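Local coordinates for protein exosome complex component Rrp42 (Archaeoglobus fulgidus, PDB 3M7N) that probably serves as a non-catalytic subunit of the RNA-degrading archaeal exosome, helping to shape the active site of its partner Rrp41, at residues Lys123-Ile126 with Lys131-Ile134; Val165-Glu168 with Glu174-Leu177; Lys218-Val223 with Cys248-Arg253. All coordinates share one frame; numbering follows the deposited sequence.

Contact 1 (Lys123-Ile126 with Lys131-Ile134); sequences KLVI and KVWI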
loop_
_atom_site.group_PDB
_atom_site.type_symbol
_atom_site.label_atom_id
_atom_site.label_comp_id
_atom_site.label_asym_id
_atom_site.label_seq_id
_atom_site.Cartn_x
_atom_site.Cartn_y
_atom_site.Cartn_z
ATOM N N LYS H 123 4.357 -39.399 -15.947
ATOM C CA LYS H 123 3.397 -39.793 -16.967
ATOM C C LYS H 123 2.721 -38.588 -17.619
ATOM O O LYS H 123 1.816 -38.741 -18.441
ATOM C CB LYS H 123 2.334 -40.707 -16.366
ATOM C CG LYS H 123 2.711 -42.182 -16.343
ATOM C CD LYS H 123 1.728 -42.973 -15.497
ATOM C CE LYS H 123 1.834 -44.468 -15.750
ATOM N NZ LYS H 123 1.099 -44.883 -16.984
ATOM N N LEU H 124 3.158 -37.389 -17.245
ATOM C CA LEU H 124 2.586 -36.157 -17.795
ATOM C C LEU H 124 3.595 -35.443 -18.670
ATOM O O LEU H 124 3.496 -34.231 -18.900
ATOM C CB LEU H 124 2.109 -35.226 -16.680
ATOM C CG LEU H 124 0.872 -35.735 -15.942
ATOM C CD1 LEU H 124 0.605 -34.903 -14.707
ATOM C CD2 LEU H 124 -0.321 -35.722 -16.879
ATOM N N VAL H 125 4.564 -36.213 -19.151
ATOM C CA VAL H 125 5.572 -35.700 -20.059
ATOM C C VAL H 125 5.087 -35.868 -21.489
ATOM O O VAL H 125 4.430 -36.854 -21.825
ATOM C CB VAL H 125 6.915 -36.420 -19.862
ATOM C CG1 VAL H 125 7.954 -35.887 -20.839
ATOM C CG2 VAL H 125 7.396 -36.240 -18.435
ATOM N N ILE H 126 5.392 -34.889 -22.326
ATOM C CA ILE H 126 4.959 -34.919 -23.712
ATOM C C ILE H 126 6.190 -34.960 -24.609
ATOM O O ILE H 126 6.188 -35.572 -25.673
ATOM C CB ILE H 126 4.082 -33.692 -24.033
ATOM C CG1 ILE H 126 2.801 -33.734 -23.195
ATOM C CG2 ILE H 126 3.740 -33.638 -25.507
ATOM C CD1 ILE H 126 1.936 -32.503 -23.328
ATOM N N LYS H 131 7.890 -30.213 -23.870
ATOM C CA LYS H 131 6.476 -30.079 -23.534
ATOM C C LYS H 131 6.052 -31.024 -22.419
ATOM O O LYS H 131 6.263 -32.237 -22.500
ATOM C CB LYS H 131 5.596 -30.316 -24.766
ATOM C CG LYS H 131 4.725 -29.128 -25.150
ATOM C CD LYS H 131 3.780 -29.470 -26.306
ATOM C CE LYS H 131 2.899 -28.274 -26.685
ATOM N NZ LYS H 131 1.753 -28.657 -27.569
ATOM N N VAL H 132 5.430 -30.457 -21.389
ATOM C CA VAL H 132 4.943 -31.235 -20.257
ATOM C C VAL H 132 3.630 -30.652 -19.724
ATOM O O VAL H 132 3.413 -29.440 -19.776
ATOM C CB VAL H 132 6.007 -31.294 -19.144
ATOM C CG1 VAL H 132 5.700 -30.304 -18.022
ATOM C CG2 VAL H 132 6.130 -32.706 -18.621
ATOM N N TRP H 133 2.743 -31.507 -19.229
ATOM C CA TRP H 133 1.471 -31.023 -18.715
ATOM C C TRP H 133 1.650 -30.228 -17.434
ATOM O O TRP H 133 2.474 -30.562 -16.584
ATOM C CB TRP H 133 0.516 -32.170 -18.455
ATOM C CG TRP H 133 -0.124 -32.694 -19.680
ATOM C CD1 TRP H 133 0.130 -33.885 -20.285
ATOM C CD2 TRP H 133 -1.146 -32.058 -20.455
ATOM N NE1 TRP H 133 -0.667 -34.033 -21.391
ATOM C CE2 TRP H 133 -1.461 -32.922 -21.520
ATOM C CE3 TRP H 133 -1.827 -30.840 -20.351
ATOM C CZ2 TRP H 133 -2.422 -32.612 -22.478
ATOM C CZ3 TRP H 133 -2.787 -30.534 -21.305
ATOM C CH2 TRP H 133 -3.075 -31.417 -22.352
ATOM N N ILE H 134 0.874 -29.161 -17.310
ATOM C CA ILE H 134 0.855 -28.375 -16.093
ATOM C C ILE H 134 -0.527 -28.450 -15.474
ATOM O O ILE H 134 -1.514 -28.168 -16.135
ATOM C CB ILE H 134 1.190 -26.924 -16.392
ATOM C CG1 ILE H 134 2.593 -26.848 -16.996
ATOM C CG2 ILE H 134 1.063 -26.093 -15.124
ATOM C CD1 ILE H 134 2.940 -25.501 -17.530
#
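Ile126 lays its CD1 methyl over one face of the Trp133 indole, a CH-pi contact with CD1 3.8 Å from the centroid of the five-membered ring and 18° off the normal. The methyl gets there because CG1 stands anti to the carbonyl carbon (chi1 -64°) and the chain then runs on extended. Leu124 comes to the same tryptophan from another direction: its side chain crosses that of Trp133 at about a right angle, with Leu124 CD2 3.9 Å from Trp133 CD1. Across the sheet, on the other face, the branches of Val125 and Val132 meet through their CG2 methyls at 3.8 Å. Two backbone bonds fix these alignments. Trp133 N gives its hydrogen to Leu124 O at 2.8 Å, almost straight at 170°, while Ile126 N reaches Lys131 O at 2.8 Å in a more bent bond. Beside the second bond, Lys131 CB lies 3.8 Å from Ile126 CB, before its extended tail leads away. Met64 of the neighbouring strand 56-67 touches both Leu124 and Trp133. Val125 and Val132 form one antiparallel non-hydrogen-bonded pair, flanked by these two bonds, where the loop after helix 100-115 meets strand 131-141 in the mixed sheet of this RNase PH-family domain.

Contact 2 (Val165-Glu168 with Glu174-Leu177); sequences VPAE and EDYL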
loop_
_atom_site.group_PDB
_atom_site.type_symbol
_atom_site.label_atom_id
_atom_site.label_comp_id
_atom_site.label_asym_id
_atom_site.label_seq_id
_atom_site.Cartn_x
_atom_site.Cartn_y
_atom_site.Cartn_z
ATOM N N VAL H 165 -7.708 -35.342 -18.816
ATOM C CA VAL H 165 -6.644 -34.663 -19.543
ATOM C C VAL H 165 -7.168 -34.182 -20.890
ATOM O O VAL H 165 -7.818 -34.931 -21.611
ATOM C CB VAL H 165 -5.401 -35.552 -19.729
ATOM C CG1 VAL H 165 -4.284 -34.750 -20.368
ATOM C CG2 VAL H 165 -4.941 -36.096 -18.389
ATOM N N PRO H 166 -6.913 -32.915 -21.223
ATOM C CA PRO H 166 -7.483 -32.362 -22.452
ATOM C C PRO H 166 -6.524 -32.545 -23.619
ATOM O O PRO H 166 -6.049 -31.553 -24.167
ATOM C CB PRO H 166 -7.599 -30.868 -22.130
ATOM C CG PRO H 166 -6.604 -30.622 -20.984
ATOM C CD PRO H 166 -6.030 -31.950 -20.556
ATOM N N ALA H 167 -6.218 -33.783 -23.988
ATOM C CA ALA H 167 -5.209 -33.984 -25.024
ATOM C C ALA H 167 -5.733 -33.532 -26.388
ATOM O O ALA H 167 -5.026 -32.870 -27.143
ATOM C CB ALA H 167 -4.737 -35.436 -25.058
ATOM N N GLU H 168 -6.981 -33.877 -26.685
ATOM C CA GLU H 168 -7.588 -33.535 -27.966
ATOM C C GLU H 168 -7.530 -32.051 -28.235
ATOM O O GLU H 168 -6.974 -31.618 -29.237
ATOM C CB GLU H 168 -9.036 -33.992 -28.002
ATOM C CG GLU H 168 -9.163 -35.486 -27.904
ATOM C CD GLU H 168 -10.523 -35.897 -27.430
ATOM O OE1 GLU H 168 -11.467 -35.092 -27.611
ATOM O OE2 GLU H 168 -10.646 -37.014 -26.873
ATOM N N GLU H 174 -6.290 -38.827 -27.975
ATOM C CA GLU H 174 -7.487 -39.035 -27.182
ATOM C C GLU H 174 -7.320 -38.360 -25.827
ATOM O O GLU H 174 -6.209 -38.272 -25.295
ATOM C CB GLU H 174 -7.716 -40.535 -26.942
ATOM C CG GLU H 174 -7.989 -41.364 -28.184
ATOM C CD GLU H 174 -9.443 -41.315 -28.602
ATOM O OE1 GLU H 174 -10.317 -41.242 -27.707
ATOM O OE2 GLU H 174 -9.713 -41.347 -29.823
ATOM N N ASP H 175 -8.428 -37.894 -25.267
ATOM C CA ASP H 175 -8.453 -37.450 -23.888
ATOM C C ASP H 175 -8.309 -38.697 -23.013
ATOM O O ASP H 175 -8.627 -39.807 -23.449
ATOM C CB ASP H 175 -9.790 -36.768 -23.576
ATOM C CG ASP H 175 -9.927 -35.372 -24.202
ATOM O OD1 ASP H 175 -8.956 -34.829 -24.776
ATOM O OD2 ASP H 175 -11.033 -34.806 -24.088
ATOM N N TYR H 176 -7.829 -38.521 -21.783
ATOM C CA TYR H 176 -7.849 -39.603 -20.801
ATOM C C TYR H 176 -7.960 -39.084 -19.373
ATOM O O TYR H 176 -7.536 -37.968 -19.071
ATOM C CB TYR H 176 -6.608 -40.490 -20.922
ATOM C CG TYR H 176 -5.313 -39.751 -20.720
ATOM C CD1 TYR H 176 -4.741 -39.036 -21.756
ATOM C CD2 TYR H 176 -4.661 -39.766 -19.494
ATOM C CE1 TYR H 176 -3.557 -38.348 -21.583
ATOM C CE2 TYR H 176 -3.461 -39.086 -19.316
ATOM C CZ TYR H 176 -2.923 -38.380 -20.368
ATOM O OH TYR H 176 -1.748 -37.695 -20.224
ATOM N N LEU H 177 -8.524 -39.917 -18.503
ATOM C CA LEU H 177 -8.536 -39.660 -17.075
ATOM C C LEU H 177 -7.123 -39.511 -16.520
ATOM O O LEU H 177 -6.238 -40.316 -16.817
ATOM C CB LEU H 177 -9.254 -40.788 -16.349
ATOM C CG LEU H 177 -10.652 -41.084 -16.887
ATOM C CD1 LEU H 177 -11.423 -41.984 -15.928
ATOM C CD2 LEU H 177 -11.415 -39.775 -17.144
#
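Asp175 and Glu168 bind each other's backbone, each carboxylate taking the N-H of the other residue. From CB outward, the aspartate first meets the turn: Asp175 CB lies 3.3 Å from Val165 O. Its CG, turned anti to the carbonyl carbon (chi1 -73°), then slides over the Glu168 carboxylate, 3.2 Å from Glu168 OE2. The two groups stack with planes only 6° apart. At the tip, Asp175 OD1 accepts Glu168 N at 2.9 Å, met nearly head-on to its C-O bond, whereas Asp175 OD2 lies over Glu168 OE1 at 3.6 Å. In return, Asp175 N donates to Glu168 OE2 at 2.9 Å, on the anti side and 31° out of the carboxylate plane. Stacking two acidic groups so closely probably raises the affinity of one of them for a proton, although the backbone N-H groups should offset part of the repulsion. Further along, Val165 rests its CG2 over one face of the Tyr176 ring, 3.5 Å from Tyr176 CE2, and Val165 N bonds to Tyr176 O at 2.6 Å. Trp133 packs against both residues. The chain leaves strand 164-165 through an inverse gamma turn with Pro166 at its middle, and the loop returns at strand 176-177.

Contact 3 (Lys218-Val223 with Cys248-Arg253); sequences KDDNVV and CARKLR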
loop_
_atom_site.group_PDB
_atom_site.type_symbol
_atom_site.label_atom_id
_atom_site.label_comp_id
_atom_site.label_asym_id
_atom_site.label_seq_id
_atom_site.Cartn_x
_atom_site.Cartn_y
_atom_site.Cartn_z
ATOM N N LYS H 218 -2.822 -43.336 1.509
ATOM C CA LYS H 218 -3.512 -44.636 1.460
ATOM C C LYS H 218 -3.153 -45.644 2.558
ATOM O O LYS H 218 -4.009 -46.331 3.094
ATOM C CB LYS H 218 -3.141 -45.314 0.132
ATOM C CG LYS H 218 -4.229 -45.402 -0.884
ATOM C CD LYS H 218 -3.721 -46.223 -2.057
ATOM C CE LYS H 218 -2.241 -45.961 -2.252
ATOM N NZ LYS H 218 -1.565 -47.025 -3.046
ATOM N N ASP H 219 -1.865 -45.775 2.823
ATOM C CA ASP H 219 -1.356 -46.797 3.726
ATOM C C ASP H 219 -1.147 -46.271 5.115
ATOM O O ASP H 219 -0.407 -46.876 5.887
ATOM C CB ASP H 219 -0.003 -47.311 3.217
ATOM C CG ASP H 219 -0.085 -47.852 1.807
ATOM O OD1 ASP H 219 -1.118 -48.478 1.480
ATOM O OD2 ASP H 219 0.876 -47.654 1.029
ATOM N N ASP H 220 -1.746 -45.127 5.422
ATOM C CA ASP H 220 -1.624 -44.518 6.754
ATOM C C ASP H 220 -0.225 -43.964 7.066
ATOM O O ASP H 220 0.079 -43.666 8.215
ATOM C CB ASP H 220 -2.038 -45.489 7.866
ATOM C CG ASP H 220 -3.528 -45.850 7.826
ATOM O OD1 ASP H 220 -4.285 -45.324 6.981
ATOM O OD2 ASP H 220 -3.951 -46.671 8.665
ATOM N N ASN H 221 0.627 -43.828 6.060
ATOM C CA ASN H 221 1.843 -43.062 6.273
ATOM C C ASN H 221 1.499 -41.607 6.417
ATOM O O ASN H 221 0.608 -41.092 5.720
ATOM C CB ASN H 221 2.805 -43.225 5.115
ATOM C CG ASN H 221 3.227 -44.649 4.936
ATOM O OD1 ASN H 221 3.232 -45.169 3.828
ATOM N ND2 ASN H 221 3.554 -45.306 6.036
ATOM N N VAL H 222 2.176 -40.948 7.344
ATOM C CA VAL H 222 2.048 -39.518 7.483
ATOM C C VAL H 222 2.866 -38.906 6.351
ATOM O O VAL H 222 4.008 -39.308 6.103
ATOM C CB VAL H 222 2.555 -39.028 8.845
ATOM C CG1 VAL H 222 2.464 -37.515 8.937
ATOM C CG2 VAL H 222 1.749 -39.688 9.983
ATOM N N VAL H 223 2.272 -37.936 5.665
ATOM C CA VAL H 223 2.829 -37.415 4.425
ATOM C C VAL H 223 3.052 -35.894 4.527
ATOM O O VAL H 223 3.873 -35.313 3.808
ATOM C CB VAL H 223 1.917 -37.854 3.227
ATOM C CG1 VAL H 223 1.459 -36.697 2.385
ATOM C CG2 VAL H 223 2.595 -38.958 2.385
ATOM N N CYS H 248 -9.024 -40.990 11.906
ATOM C CA CYS H 248 -9.986 -40.074 11.260
ATOM C C CYS H 248 -9.800 -39.961 9.750
ATOM O O CYS H 248 -10.770 -39.932 9.002
ATOM C CB CYS H 248 -9.878 -38.662 11.842
ATOM S SG CYS H 248 -10.531 -38.466 13.483
ATOM N N ALA H 249 -8.545 -39.862 9.323
ATOM C CA ALA H 249 -8.190 -39.777 7.913
ATOM C C ALA H 249 -8.670 -41.013 7.146
ATOM O O ALA H 249 -9.126 -40.918 5.999
ATOM C CB ALA H 249 -6.658 -39.616 7.769
ATOM N N ARG H 250 -8.552 -42.173 7.786
ATOM C CA ARG H 250 -8.991 -43.430 7.191
ATOM C C ARG H 250 -10.498 -43.426 6.986
ATOM O O ARG H 250 -10.964 -43.734 5.901
ATOM C CB ARG H 250 -8.579 -44.639 8.053
ATOM C CG ARG H 250 -7.320 -45.377 7.581
ATOM C CD ARG H 250 -7.377 -46.869 7.954
ATOM N NE ARG H 250 -8.038 -47.059 9.242
ATOM C CZ ARG H 250 -7.434 -46.953 10.422
ATOM N NH1 ARG H 250 -8.128 -47.129 11.540
ATOM N NH2 ARG H 250 -6.137 -46.682 10.487
ATOM N N LYS H 251 -11.260 -43.093 8.025
ATOM C CA LYS H 251 -12.712 -42.984 7.873
ATOM C C LYS H 251 -13.069 -42.049 6.714
ATOM O O LYS H 251 -13.864 -42.391 5.833
ATOM C CB LYS H 251 -13.347 -42.442 9.146
ATOM C CG LYS H 251 -13.574 -43.467 10.248
ATOM C CD LYS H 251 -12.475 -44.503 10.290
ATOM C CE LYS H 251 -12.821 -45.658 11.232
ATOM N NZ LYS H 251 -12.074 -46.900 10.827
ATOM N N LEU H 252 -12.473 -40.863 6.723
ATOM C CA LEU H 252 -12.704 -39.895 5.674
ATOM C C LEU H 252 -12.447 -40.499 4.314
ATOM O O LEU H 252 -13.213 -40.295 3.367
ATOM C CB LEU H 252 -11.817 -38.659 5.892
ATOM C CG LEU H 252 -12.407 -37.726 6.955
ATOM C CD1 LEU H 252 -11.521 -36.526 7.206
ATOM C CD2 LEU H 252 -13.814 -37.286 6.534
ATOM N N ARG H 253 -11.349 -41.238 4.229
ATOM C CA ARG H 253 -10.870 -41.807 2.983
ATOM C C ARG H 253 -11.940 -42.738 2.433
ATOM O O ARG H 253 -12.072 -42.910 1.229
ATOM C CB ARG H 253 -9.552 -42.547 3.240
ATOM C CG ARG H 253 -8.750 -42.932 2.007
ATOM C CD ARG H 253 -7.315 -43.304 2.378
ATOM N NE ARG H 253 -6.495 -42.125 2.578
ATOM C CZ ARG H 253 -5.950 -41.754 3.731
ATOM N NH1 ARG H 253 -6.109 -42.494 4.835
ATOM N NH2 ARG H 253 -5.235 -40.623 3.769
HETATM O O HOH W 1 -5.919 -45.708 4.780
HETATM O O HOH W 2 -5.000 -42.364 7.621
#
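This is a surface salt-bridge network, bridged by water, between the turn joining strands 211-216 and 222-228 and the last turns of helix 235-253. Asp220 is its hub. Its OD2 takes a hydrogen bond from Arg250 NH2 at 2.8 Å, meeting the guanidinium edge close to its plane, while the donor approaches on the syn side and 33° out of the carboxylate plane; the two flat groups are turned 38° apart. The Arg250 chain, bent at chi3, runs alongside the acid, with Arg250 CG 3.1 Å from Asp220 OD1. Replacing Arg250 by a leucine would probably leave Asp220 OD2 without its charged mate, the carboxylate then relying on its water-mediated side. That side faces Arg253, whose NH1 makes a long salt bridge to Asp220 OD1 at 4.0 Å. Two waters fill in: water 2 donates to Asp220 OD1 at 3.1 Å and accepts from Arg253 NH1 at 3.0 Å, and water 1 donates to both Lys218 O and Asp220 OD1. Arg253 itself is held mainly by others, NE by Leu183 O and NH2 by Thr216 OG1, with Lys218 N over one guanidinium face and Ala249 O over the opposite one. The helix packs through Ala249 on strands 185-192 and 211-216, while Val222 pairs antiparallel with a strand of the exosome exonuclease 1 chain, so the sheet continues into that subunit.

How the contacts relate
Along the chain the three contacts follow in series, none nested in or crossing another. Contact 1 closes a four-residue loop on the way into strand 131-141. After that strand and helix 148-161, contact 2 closes the loop between strands 164-165 and 176-177, with five residues between its segments. These two touch: the Trp133 indole reaches from contact 1 to pack on Val165, Pro166 and Ala167, so the beginning of strand 131-141, an inner strand of the mixed sheet, and the small two-stranded sheet share one apolar patch. Contact 3 stands apart, its centre about 29 Å from that of contact 1, and spans 24 residues, tying the turn that leads into strand 222-228 to the end of helix 235-253.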